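Local coordinates for protein pleckstrin homology domain-containing family A member 8 (Homo sapiens, PDB 5KDI) that probably transfers simple glycosphingolipids between membranes, enclosing one lipid molecule in a helical GLTP fold, at residues 57-60 / 61-64; 93-96 / 97-101; 48-51 / 52-56. The protein carries 2 engineered substitutions. All blocks are in the same frame, centred on the assembly; numbering follows the deposited sequence.

Contact 1 of 3, residues 57-60 / 61-64; sequences IKKV and NQKY. With 6S8 ((~{Z})-~{N}-[(~{E},2~{S},3~{R})-1-[(2~{R},3~{R},4~{S},5~{R},6~{R})-6-(hydroxymethyl)-3,4,5-tris(oxidanyl)oxan-2-yl]oxy-3-oxidanyl-octadec-4-en-2-yl]octadec-9-enamide), chain C.
Lys58 and Gln62, one helical turn apart, run side by side and point the same way, with Lys58 CG 3.6 Å from Gln62 NE2. The aliphatic part of the lysine thus lies along the amide of the glutamine. A water joins their ends, accepting from Lys58 NZ at 2.9 Å and from Gln62 NE2 at 2.6 Å. Long polar side chains suit this exposed face, where methylenes can pack while the tips remain hydrated. From the same turn Lys59 carries its amine to the glycolipid. A bend at chi3 (-77°) turns its otherwise extended chain, and NZ donates to the sugar hydroxyl O3A of 6S8 at 2.8 Å.

Behind these side chains the helix supplies its own bonds: Gln62 N donates to Lys58 O at 2.8 Å, and Tyr64 N to Val60 O at 3.0 Å, nearly straight at 171°. Asn61 ND2 holds a second water, which also gives a weak bond to Lys58 O. Val60, buried, packs against Leu28 and Ala96; Lys63 makes a salt bridge with Glu81, and Tyr64 a hydrogen bond with Glu25. The chemistry implies a division of labour: Lys58 and Gln62 are bridged through water, whereas Lys59 probably lends its charge to polarise and orient a sugar hydroxyl.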
loop_
_atom_site.group_PDB
_atom_site.type_symbol
_atom_site.label_atom_id
_atom_site.label_comp_id
_atom_site.label_asym_id
_atom_site.label_seq_id
_atom_site.Cartn_x
_atom_site.Cartn_y
_atom_site.Cartn_z
ATOM N N ILE A 57 -4.574 8.422 3.336
ATOM C CA ILE A 57 -3.540 9.343 2.908
ATOM C C ILE A 57 -3.949 10.756 3.386
ATOM O O ILE A 57 -3.134 11.509 3.976
ATOM C CB ILE A 57 -3.317 9.301 1.394
ATOM C CG1 ILE A 57 -2.762 7.914 0.966
ATOM C CG2 ILE A 57 -2.496 10.525 0.952
ATOM C CD1 ILE A 57 -2.807 7.635 -0.531
ATOM N N LYS A 58 -5.243 11.101 3.213
ATOM C CA LYS A 58 -5.741 12.426 3.635
ATOM C C LYS A 58 -5.511 12.641 5.139
ATOM O O LYS A 58 -5.040 13.688 5.562
ATOM C CB LYS A 58 -7.213 12.553 3.346
ATOM C CG LYS A 58 -7.866 13.883 3.779
ATOM C CD LYS A 58 -9.387 13.832 3.656
ATOM C CE LYS A 58 -10.029 12.978 4.737
ATOM N NZ LYS A 58 -11.517 13.182 4.918
ATOM N N LYS A 59 -5.872 11.643 5.930
ATOM C CA LYS A 59 -5.748 11.769 7.367
ATOM C C LYS A 59 -4.294 11.907 7.860
ATOM O O LYS A 59 -4.032 12.673 8.810
ATOM C CB LYS A 59 -6.476 10.622 8.043
ATOM C CG LYS A 59 -7.994 10.764 7.870
ATOM C CD LYS A 59 -8.744 9.854 8.718
ATOM C CE LYS A 59 -8.740 8.506 8.198
ATOM N NZ LYS A 59 -9.661 7.689 9.078
ATOM N N VAL A 60 -3.371 11.237 7.221
ATOM C CA VAL A 60 -1.978 11.468 7.547
ATOM C C VAL A 60 -1.522 12.884 7.104
ATOM O O VAL A 60 -0.893 13.610 7.868
ATOM C CB VAL A 60 -1.039 10.359 7.007
ATOM C CG1 VAL A 60 0.430 10.636 7.437
ATOM C CG2 VAL A 60 -1.505 8.996 7.526
ATOM N N ASN A 61 -1.881 13.229 5.886
ATOM C CA ASN A 61 -1.507 14.509 5.324
ATOM C C ASN A 61 -2.063 15.668 6.137
ATOM O O ASN A 61 -1.378 16.702 6.317
ATOM C CB ASN A 61 -1.921 14.557 3.884
ATOM C CG ASN A 61 -1.250 15.631 3.148
ATOM O OD1 ASN A 61 -0.022 15.636 3.019
ATOM N ND2 ASN A 61 -2.054 16.626 2.746
ATOM N N GLN A 62 -3.288 15.513 6.657
ATOM C CA GLN A 62 -3.909 16.546 7.463
ATOM C C GLN A 62 -3.080 16.902 8.702
ATOM O O GLN A 62 -3.049 18.043 9.101
ATOM C CB GLN A 62 -5.314 16.140 7.895
ATOM C CG GLN A 62 -6.346 16.325 6.862
ATOM C CD GLN A 62 -7.758 15.756 7.271
ATOM O OE1 GLN A 62 -7.948 14.958 8.252
ATOM N NE2 GLN A 62 -8.741 16.143 6.475
ATOM N N LYS A 63 -2.456 15.917 9.335
ATOM C CA LYS A 63 -1.589 16.184 10.457
ATOM C C LYS A 63 -0.257 16.798 9.906
ATOM O O LYS A 63 0.242 17.784 10.461
ATOM C CB LYS A 63 -1.303 14.938 11.299
ATOM C CG LYS A 63 -2.522 14.405 12.065
ATOM C CD LYS A 63 -3.165 15.423 12.953
ATOM C CE LYS A 63 -4.170 14.828 13.933
ATOM N NZ LYS A 63 -3.513 14.258 15.219
ATOM N N TYR A 64 0.300 16.174 8.893
ATOM C CA TYR A 64 1.573 16.590 8.313
ATOM C C TYR A 64 1.605 18.104 8.027
ATOM O O TYR A 64 2.548 18.826 8.456
ATOM C CB TYR A 64 1.858 15.815 7.033
ATOM C CG TYR A 64 3.035 16.317 6.264
ATOM C CD1 TYR A 64 4.303 16.299 6.808
ATOM C CD2 TYR A 64 2.887 16.715 4.948
ATOM C CE1 TYR A 64 5.404 16.749 6.079
ATOM C CE2 TYR A 64 3.989 17.171 4.226
ATOM C CZ TYR A 64 5.237 17.166 4.789
ATOM O OH TYR A 64 6.335 17.597 4.086
HETATM C C1 6S8 C . -11.266 -0.533 7.354
HETATM C C2 6S8 C . -11.185 -1.377 6.102
HETATM N N2 6S8 C . -9.958 -1.044 5.394
HETATM C C3 6S8 C . -12.417 -1.087 5.198
HETATM O O3 6S8 C . -13.591 -1.367 5.991
HETATM C C4 6S8 C . -12.368 -1.943 3.986
HETATM C C5 6S8 C . -12.313 -1.402 2.766
HETATM C C6 6S8 C . -12.277 -2.155 1.466
HETATM C C7 6S8 C . -12.200 -3.660 1.519
HETATM C C8 6S8 C . -12.702 -4.084 0.167
HETATM C C9 6S8 C . -12.037 -5.369 -0.167
HETATM C C10 6S8 C . -10.638 -5.083 -0.646
HETATM C C11 6S8 C . -10.469 -5.509 -2.117
HETATM C C12 6S8 C . -9.003 -5.813 -2.369
HETATM C C13 6S8 C . -8.378 -5.124 -3.573
HETATM C C14 6S8 C . -8.720 -5.723 -4.927
HETATM C C15 6S8 C . -7.548 -5.598 -5.912
HETATM C C16 6S8 C . -7.837 -5.054 -7.300
HETATM C C17 6S8 C . -7.431 -5.883 -8.529
HETATM C C18 6S8 C . -5.941 -6.080 -8.761
HETATM C C1A 6S8 C . -10.671 1.686 8.070
HETATM O O1A 6S8 C . -11.239 0.865 7.072
HETATM C C2A 6S8 C . -10.180 2.966 7.453
HETATM O O2A 6S8 C . -9.156 2.640 6.494
HETATM C C3A 6S8 C . -9.732 3.971 8.512
HETATM O O3A 6S8 C . -9.430 5.200 7.891
HETATM C C4A 6S8 C . -10.824 4.130 9.553
HETATM O O4A 6S8 C . -11.906 4.908 9.046
HETATM O O5A 6S8 C . -12.912 1.604 11.392
HETATM C C5M 6S8 C . -11.255 2.772 10.073
HETATM C C6A 6S8 C . -12.366 2.903 11.082
HETATM O O6A 6S8 C . -11.713 1.977 8.976
HETATM C CAA 6S8 C . -9.047 -1.946 5.061
HETATM O OAA 6S8 C . -9.077 -3.130 5.389
HETATM C CAB 6S8 C . -7.895 -1.388 4.281
HETATM C CAC 6S8 C . -8.510 -1.549 2.859
HETATM C CAD 6S8 C . -7.564 -2.272 2.003
HETATM C CAE 6S8 C . -7.197 -1.317 0.902
HETATM C CAF 6S8 C . -6.211 -2.079 0.028
HETATM C CAG 6S8 C . -4.975 -1.213 -0.275
HETATM C CAH 6S8 C . -4.497 -1.422 -1.717
HETATM C CAI 6S8 C . -3.956 -2.820 -1.801
HETATM C CAJ 6S8 C . -4.127 -3.623 -2.854
HETATM C CAK 6S8 C . -4.839 -3.250 -4.115
HETATM C CAL 6S8 C . -4.219 -4.263 -5.086
HETATM C CAM 6S8 C . -4.305 -3.868 -6.546
HETATM C CAN 6S8 C . -3.618 -2.555 -6.777
HETATM C CAO 6S8 C . -3.093 -2.496 -8.192
HETATM C CAP 6S8 C . -1.665 -2.954 -8.300
HETATM C CAQ 6S8 C . -0.824 -1.965 -9.043
HETATM C CAR 6S8 C . 0.517 -1.985 -8.427
HETATM O O HOH W 1 -11.307 15.633 6.445
HETATM O O HOH W 2 -5.085 16.199 3.133
#

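Contact 2 of 3, residues 93-96 / 97-101; sequences ATEA and LLWLK. With 6S8 ((~{Z})-~{N}-[(~{E},2~{S},3~{R})-1-[(2~{R},3~{R},4~{S},5~{R},6~{R})-6-(hydroxymethyl)-3,4,5-tris(oxidanyl)oxan-2-yl]oxy-3-oxidanyl-octadec-4-en-2-yl]octadec-9-enamide), chain C.
Glu95 and Trp99, one turn apart on helix 93-115, touch only lightly: Glu95 CG approaches Trp99 CD1 at 4.1 Å, with the carboxylate and indole planes 51° apart. A water closes the polar gap. It lies in the plane of the indole at its edge, accepts from Trp99 NE1 at 2.8 Å and donates to Glu95 OE2 at the same distance of 2.8 Å. The backbone also reaches the indole, for Glu95 O sits near the ring plane, 3.3 Å from Trp99 CD1, while accepting the helix bond from Trp99 N.

Trp99 CG stands beside its own backbone N (chi1 -73°), and chi2 of 97° turns the broad ring so that one face lies against the glycolipid. Sugar carbon C1A of 6S8 lies 3.8 Å above that face, offset toward the rim, and at the six-membered end Trp99 CZ3 comes within 3.3 Å of the amide oxygen OAA. A flat, large side chain can therefore support sugar, linker and amide together. Glu95 flanks the outer part of the sugar, its OE2 3.6 Å from C6A of 6S8. Ala96, on the adjoining side, is small enough for Asn56 and Lys59 of helix 47-64 to pack on it, while Arg102 makes a cation-pi contact with Trp99. Chemically, the indole works in two ways: its face offers the sugar a surface consistent with CH-pi contacts, and its N-H, tied through water to the carboxylate, probably helps to fix the ring's rotation.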
loop_
_atom_site.group_PDB
_atom_site.type_symbol
_atom_site.label_atom_id
_atom_site.label_comp_id
_atom_site.label_asym_id
_atom_site.label_seq_id
_atom_site.Cartn_x
_atom_site.Cartn_y
_atom_site.Cartn_z
ATOM N N ALA A 93 -3.829 10.225 12.623
ATOM C CA ALA A 93 -2.842 9.731 11.702
ATOM C C ALA A 93 -2.350 8.345 12.078
ATOM O O ALA A 93 -2.062 7.505 11.177
ATOM C CB ALA A 93 -1.682 10.719 11.596
ATOM N N THR A 94 -2.288 8.058 13.390
ATOM C CA THR A 94 -1.835 6.757 13.851
ATOM C C THR A 94 -2.795 5.625 13.357
ATOM O O THR A 94 -2.346 4.623 12.840
ATOM C CB THR A 94 -1.649 6.713 15.350
ATOM O OG1 THR A 94 -0.618 7.622 15.718
ATOM C CG2 THR A 94 -1.299 5.322 15.841
ATOM N N GLU A 95 -4.097 5.871 13.454
ATOM C CA GLU A 95 -5.084 4.938 12.978
ATOM C C GLU A 95 -5.049 4.826 11.446
ATOM O O GLU A 95 -5.108 3.721 10.892
ATOM C CB GLU A 95 -6.448 5.351 13.392
ATOM C CG GLU A 95 -7.593 4.415 12.941
ATOM C CD GLU A 95 -8.970 4.923 13.272
ATOM O OE1 GLU A 95 -9.138 6.176 13.456
ATOM O OE2 GLU A 95 -9.864 4.062 13.375
ATOM N N ALA A 96 -4.905 5.971 10.777
ATOM C CA ALA A 96 -4.854 5.983 9.287
ATOM C C ALA A 96 -3.660 5.159 8.829
ATOM O O ALA A 96 -3.774 4.311 7.911
ATOM C CB ALA A 96 -4.806 7.392 8.718
ATOM N N LEU A 97 -2.511 5.356 9.481
ATOM C CA LEU A 97 -1.314 4.664 9.050
ATOM C C LEU A 97 -1.380 3.143 9.386
ATOM O O LEU A 97 -0.780 2.299 8.700
ATOM C CB LEU A 97 -0.116 5.362 9.658
ATOM C CG LEU A 97 1.261 4.814 9.287
ATOM C CD1 LEU A 97 1.461 4.808 7.736
ATOM C CD2 LEU A 97 2.327 5.628 10.055
ATOM N N LEU A 98 -2.070 2.800 10.495
ATOM C CA LEU A 98 -2.340 1.408 10.814
ATOM C C LEU A 98 -2.984 0.700 9.634
ATOM O O LEU A 98 -2.572 -0.398 9.202
ATOM C CB LEU A 98 -3.187 1.273 12.041
ATOM C CG LEU A 98 -3.568 -0.134 12.522
ATOM C CD1 LEU A 98 -2.329 -0.933 12.917
ATOM C CD2 LEU A 98 -4.665 -0.025 13.582
ATOM N N TRP A 99 -4.042 1.326 9.134
ATOM C CA TRP A 99 -4.781 0.730 8.016
ATOM C C TRP A 99 -4.025 0.833 6.679
ATOM O O TRP A 99 -4.128 -0.093 5.831
ATOM C CB TRP A 99 -6.180 1.302 7.928
ATOM C CG TRP A 99 -7.036 0.780 9.014
ATOM C CD1 TRP A 99 -7.347 1.392 10.256
ATOM C CD2 TRP A 99 -7.623 -0.546 9.089
ATOM N NE1 TRP A 99 -8.127 0.572 11.005
ATOM C CE2 TRP A 99 -8.337 -0.608 10.362
ATOM C CE3 TRP A 99 -7.662 -1.646 8.226
ATOM C CZ2 TRP A 99 -9.065 -1.739 10.726
ATOM C CZ3 TRP A 99 -8.400 -2.752 8.608
ATOM C CH2 TRP A 99 -9.089 -2.790 9.817
ATOM N N LEU A 100 -3.231 1.889 6.477
ATOM C CA LEU A 100 -2.347 1.934 5.309
ATOM C C LEU A 100 -1.342 0.794 5.317
ATOM O O LEU A 100 -1.154 0.114 4.277
ATOM C CB LEU A 100 -1.651 3.266 5.108
ATOM C CG LEU A 100 -2.434 4.441 4.624
ATOM C CD1 LEU A 100 -1.559 5.695 4.719
ATOM C CD2 LEU A 100 -2.840 4.154 3.181
ATOM N N LYS A 101 -0.696 0.549 6.468
ATOM C CA LYS A 101 0.290 -0.501 6.481
ATOM C C LYS A 101 -0.327 -1.879 6.284
ATOM O O LYS A 101 0.250 -2.724 5.625
ATOM C CB LYS A 101 1.218 -0.390 7.701
ATOM C CG LYS A 101 0.742 -0.980 9.004
ATOM C CD LYS A 101 1.858 -0.994 10.045
ATOM C CE LYS A 101 1.561 -1.943 11.203
ATOM N NZ LYS A 101 1.219 -1.073 12.342
HETATM C C1 6S8 C . -11.266 -0.533 7.354
HETATM C C2 6S8 C . -11.185 -1.377 6.102
HETATM N N2 6S8 C . -9.958 -1.044 5.394
HETATM C C3 6S8 C . -12.417 -1.087 5.198
HETATM O O3 6S8 C . -13.591 -1.367 5.991
HETATM C C4 6S8 C . -12.368 -1.943 3.986
HETATM C C5 6S8 C . -12.313 -1.402 2.766
HETATM C C6 6S8 C . -12.277 -2.155 1.466
HETATM C C7 6S8 C . -12.200 -3.660 1.519
HETATM C C8 6S8 C . -12.702 -4.084 0.167
HETATM C C9 6S8 C . -12.037 -5.369 -0.167
HETATM C C10 6S8 C . -10.638 -5.083 -0.646
HETATM C C11 6S8 C . -10.469 -5.509 -2.117
HETATM C C12 6S8 C . -9.003 -5.813 -2.369
HETATM C C13 6S8 C . -8.378 -5.124 -3.573
HETATM C C14 6S8 C . -8.720 -5.723 -4.927
HETATM C C15 6S8 C . -7.548 -5.598 -5.912
HETATM C C16 6S8 C . -7.837 -5.054 -7.300
HETATM C C17 6S8 C . -7.431 -5.883 -8.529
HETATM C C18 6S8 C . -5.941 -6.080 -8.761
HETATM C C1A 6S8 C . -10.671 1.686 8.070
HETATM O O1A 6S8 C . -11.239 0.865 7.072
HETATM C C2A 6S8 C . -10.180 2.966 7.453
HETATM O O2A 6S8 C . -9.156 2.640 6.494
HETATM C C3A 6S8 C . -9.732 3.971 8.512
HETATM O O3A 6S8 C . -9.430 5.200 7.891
HETATM C C4A 6S8 C . -10.824 4.130 9.553
HETATM O O4A 6S8 C . -11.906 4.908 9.046
HETATM O O5A 6S8 C . -12.912 1.604 11.392
HETATM C C5M 6S8 C . -11.255 2.772 10.073
HETATM C C6A 6S8 C . -12.366 2.903 11.082
HETATM O O6A 6S8 C . -11.713 1.977 8.976
HETATM C CAA 6S8 C . -9.047 -1.946 5.061
HETATM O OAA 6S8 C . -9.077 -3.130 5.389
HETATM C CAB 6S8 C . -7.895 -1.388 4.281
HETATM C CAC 6S8 C . -8.510 -1.549 2.859
HETATM C CAD 6S8 C . -7.564 -2.272 2.003
HETATM C CAE 6S8 C . -7.197 -1.317 0.902
HETATM C CAF 6S8 C . -6.211 -2.079 0.028
HETATM C CAG 6S8 C . -4.975 -1.213 -0.275
HETATM C CAH 6S8 C . -4.497 -1.422 -1.717
HETATM C CAI 6S8 C . -3.956 -2.820 -1.801
HETATM C CAJ 6S8 C . -4.127 -3.623 -2.854
HETATM C CAK 6S8 C . -4.839 -3.250 -4.115
HETATM C CAL 6S8 C . -4.219 -4.263 -5.086
HETATM C CAM 6S8 C . -4.305 -3.868 -6.546
HETATM C CAN 6S8 C . -3.618 -2.555 -6.777
HETATM C CAO 6S8 C . -3.093 -2.496 -8.192
HETATM C CAP 6S8 C . -1.665 -2.954 -8.300
HETATM C CAQ 6S8 C . -0.824 -1.965 -9.043
HETATM C CAR 6S8 C . 0.517 -1.985 -8.427
HETATM O O HOH W 3 -9.457 1.280 13.398
#

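Contact 3 of 3, residues 48-51 / 52-56; sequences PVKM and DLVGN. With 6S8 ((~{Z})-~{N}-[(~{E},2~{S},3~{R})-1-[(2~{R},3~{R},4~{S},5~{R},6~{R})-6-(hydroxymethyl)-3,4,5-tris(oxidanyl)oxan-2-yl]oxy-3-oxidanyl-octadec-4-en-2-yl]octadec-9-enamide), chain C.
Asp52 closes the first helical bond here, its N donating to Pro48 O at 3.1 Å. Proline, lacking an N-H, suits its place in the first turn of helix 47-64. The carboxylate of Asp52, with CG anti to the backbone N (chi1 -170°), projects to the ligand. Its OD1 takes two bonds, from sugar hydroxyl O2A of 6S8 at 2.6 Å and from the ceramide amide N2 at 3.0 Å, so a single oxygen spans sugar and amide. Leu53, next in line, bonds through N to Val49 O at 174°, and in one of its two conformers its side chain lies beside the acyl chain. Val49 serves both tails: its CG1 lies 3.7 Å from CAF on the acyl chain, its CG2 3.6 Å from C11 on the sphingoid chain. Val54 lies alongside Lys50, whose amine forms a salt bridge with Asp39. Gly55 adds no side chain to the next turn, and its N bonds to Met51 O.

Asn56 then uses both ends of its amide: OD1 accepts from O3A of 6S8 at 2.6 Å, and ND2 donates to O2A at 2.9 Å. Hydroxyl O2A is consequently gripped from two residues, giving to Asp52 and receiving from Asn56. Acid and amide one turn apart, reading sugar and ceramide amide next to hydrocarbon tails lined by Val49 and Leu53, form the headgroup recognition site characteristic of the GLTP fold.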
loop_
_atom_site.group_PDB
_atom_site.type_symbol
_atom_site.label_atom_id
_atom_site.label_comp_id
_atom_site.label_asym_id
_atom_site.label_seq_id
_atom_site.Cartn_x
_atom_site.Cartn_y
_atom_site.Cartn_z
ATOM N N PRO A 48 -14.283 0.922 -3.365
ATOM C CA PRO A 48 -14.004 0.845 -1.908
ATOM C C PRO A 48 -12.518 0.919 -1.560
ATOM O O PRO A 48 -12.120 1.440 -0.484
ATOM C CB PRO A 48 -14.633 -0.503 -1.507
ATOM C CG PRO A 48 -15.673 -0.741 -2.529
ATOM C CD PRO A 48 -15.130 -0.210 -3.809
ATOM N N VAL A 49 -11.701 0.313 -2.413
ATOM C CA VAL A 49 -10.279 0.276 -2.221
ATOM C C VAL A 49 -9.694 1.697 -2.382
ATOM O O VAL A 49 -8.889 2.171 -1.581
ATOM C CB VAL A 49 -9.588 -0.676 -3.217
ATOM C CG1 VAL A 49 -8.068 -0.733 -2.923
ATOM C CG2 VAL A 49 -10.263 -2.019 -3.160
ATOM N N LYS A 50 -10.058 2.341 -3.471
ATOM C CA LYS A 50 -9.619 3.690 -3.759
ATOM C C LYS A 50 -10.025 4.616 -2.590
ATOM O O LYS A 50 -9.232 5.446 -2.098
ATOM C CB LYS A 50 -10.180 4.243 -5.103
ATOM C CG LYS A 50 -10.070 5.789 -5.307
ATOM C CD LYS A 50 -10.472 6.153 -6.750
ATOM C CE LYS A 50 -10.125 7.647 -7.023
ATOM N NZ LYS A 50 -10.518 8.087 -8.402
ATOM N N MET A 51 -11.284 4.562 -2.182
ATOM C CA MET A 51 -11.742 5.419 -1.125
ATOM C C MET A 51 -11.002 5.212 0.204
ATOM O O MET A 51 -10.645 6.182 0.899
ATOM C CB MET A 51 -13.268 5.251 -0.918
ATOM C CG MET A 51 -14.129 5.891 -1.977
ATOM S SD MET A 51 -15.865 5.894 -1.686
ATOM C CE MET A 51 -16.174 4.196 -1.593
ATOM N N ASP A 52 -10.680 3.939 0.515
ATOM C CA ASP A 52 -9.934 3.651 1.680
ATOM C C ASP A 52 -8.541 4.275 1.670
ATOM O O ASP A 52 -8.119 4.937 2.669
ATOM C CB ASP A 52 -9.906 2.156 1.972
ATOM C CG ASP A 52 -9.327 1.863 3.313
ATOM O OD1 ASP A 52 -10.096 1.709 4.299
ATOM O OD2 ASP A 52 -8.099 1.761 3.399
ATOM N N LEU A 53 -7.827 4.026 0.596
ATOM C CA LEU A 53 -6.490 4.531 0.422
ATOM C C LEU A 53 -6.463 6.067 0.468
ATOM O O LEU A 53 -5.680 6.638 1.204
ATOM C CB LEU A 53 -5.863 4.089 -0.867
ATOM C CG LEU A 53 -5.354 2.675 -0.948
ATOM C CD1 LEU A 53 -4.906 2.439 -2.397
ATOM C CD2 LEU A 53 -4.249 2.465 0.051
ATOM N N VAL A 54 -7.291 6.706 -0.333
ATOM C CA VAL A 54 -7.324 8.155 -0.396
ATOM C C VAL A 54 -7.652 8.743 0.981
ATOM O O VAL A 54 -7.072 9.751 1.424
ATOM C CB VAL A 54 -8.312 8.615 -1.505
ATOM C CG1 VAL A 54 -8.663 10.074 -1.407
ATOM C CG2 VAL A 54 -7.729 8.300 -2.918
ATOM N N GLY A 55 -8.601 8.104 1.660
ATOM C CA GLY A 55 -9.001 8.614 2.930
ATOM C C GLY A 55 -7.890 8.541 3.964
ATOM O O GLY A 55 -7.745 9.454 4.766
ATOM N N ASN A 56 -7.160 7.442 3.971
ATOM C CA ASN A 56 -6.072 7.318 4.937
ATOM C C ASN A 56 -4.874 8.265 4.613
ATOM O O ASN A 56 -4.260 8.839 5.523
ATOM C CB ASN A 56 -5.596 5.902 5.098
ATOM C CG ASN A 56 -6.567 5.065 5.856
ATOM O OD1 ASN A 56 -7.145 5.562 6.811
ATOM N ND2 ASN A 56 -6.782 3.796 5.416
HETATM C C1 6S8 C . -11.266 -0.533 7.354
HETATM C C2 6S8 C . -11.185 -1.377 6.102
HETATM N N2 6S8 C . -9.958 -1.044 5.394
HETATM C C3 6S8 C . -12.417 -1.087 5.198
HETATM O O3 6S8 C . -13.591 -1.367 5.991
HETATM C C4 6S8 C . -12.368 -1.943 3.986
HETATM C C5 6S8 C . -12.313 -1.402 2.766
HETATM C C6 6S8 C . -12.277 -2.155 1.466
HETATM C C7 6S8 C . -12.200 -3.660 1.519
HETATM C C8 6S8 C . -12.702 -4.084 0.167
HETATM C C9 6S8 C . -12.037 -5.369 -0.167
HETATM C C10 6S8 C . -10.638 -5.083 -0.646
HETATM C C11 6S8 C . -10.469 -5.509 -2.117
HETATM C C12 6S8 C . -9.003 -5.813 -2.369
HETATM C C13 6S8 C . -8.378 -5.124 -3.573
HETATM C C14 6S8 C . -8.720 -5.723 -4.927
HETATM C C15 6S8 C . -7.548 -5.598 -5.912
HETATM C C16 6S8 C . -7.837 -5.054 -7.300
HETATM C C17 6S8 C . -7.431 -5.883 -8.529
HETATM C C18 6S8 C . -5.941 -6.080 -8.761
HETATM C C1A 6S8 C . -10.671 1.686 8.070
HETATM O O1A 6S8 C . -11.239 0.865 7.072
HETATM C C2A 6S8 C . -10.180 2.966 7.453
HETATM O O2A 6S8 C . -9.156 2.640 6.494
HETATM C C3A 6S8 C . -9.732 3.971 8.512
HETATM O O3A 6S8 C . -9.430 5.200 7.891
HETATM C C4A 6S8 C . -10.824 4.130 9.553
HETATM O O4A 6S8 C . -11.906 4.908 9.046
HETATM O O5A 6S8 C . -12.912 1.604 11.392
HETATM C C5M 6S8 C . -11.255 2.772 10.073
HETATM C C6A 6S8 C . -12.366 2.903 11.082
HETATM O O6A 6S8 C . -11.713 1.977 8.976
HETATM C CAA 6S8 C . -9.047 -1.946 5.061
HETATM O OAA 6S8 C . -9.077 -3.130 5.389
HETATM C CAB 6S8 C . -7.895 -1.388 4.281
HETATM C CAC 6S8 C . -8.510 -1.549 2.859
HETATM C CAD 6S8 C . -7.564 -2.272 2.003
HETATM C CAE 6S8 C . -7.197 -1.317 0.902
HETATM C CAF 6S8 C . -6.211 -2.079 0.028
HETATM C CAG 6S8 C . -4.975 -1.213 -0.275
HETATM C CAH 6S8 C . -4.497 -1.422 -1.717
HETATM C CAI 6S8 C . -3.956 -2.820 -1.801
HETATM C CAJ 6S8 C . -4.127 -3.623 -2.854
HETATM C CAK 6S8 C . -4.839 -3.250 -4.115
HETATM C CAL 6S8 C . -4.219 -4.263 -5.086
HETATM C CAM 6S8 C . -4.305 -3.868 -6.546
HETATM C CAN 6S8 C . -3.618 -2.555 -6.777
HETATM C CAO 6S8 C . -3.093 -2.496 -8.192
HETATM C CAP 6S8 C . -1.665 -2.954 -8.300
HETATM C CAQ 6S8 C . -0.824 -1.965 -9.043
HETATM C CAR 6S8 C . 0.517 -1.985 -8.427
#

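In the fold
Contacts 3 and 1 follow one another along helix 47-64, their centres about 13 Å apart, while contact 2 lies on the neighbouring helix 93-115, its centre about 10 Å from that of contact 1 and 12 Å from that of contact 3. The helices pack directly: Lys63 CG meets Ala93 CB at 3.8 Å, and Trp99 CB lies 3.6 Å from Asn56 ND2. All three contacts touch the same glycolipid. Contact 3 supplies Asp52 and Asn56, contact 1 adds Lys59, and contact 2 brings Trp99 against the sugar and amide. His137, between helices 121-131 and 139-150, adds a further hydrogen bond to the ligand; residues of two helices and a connecting segment thus share its binding.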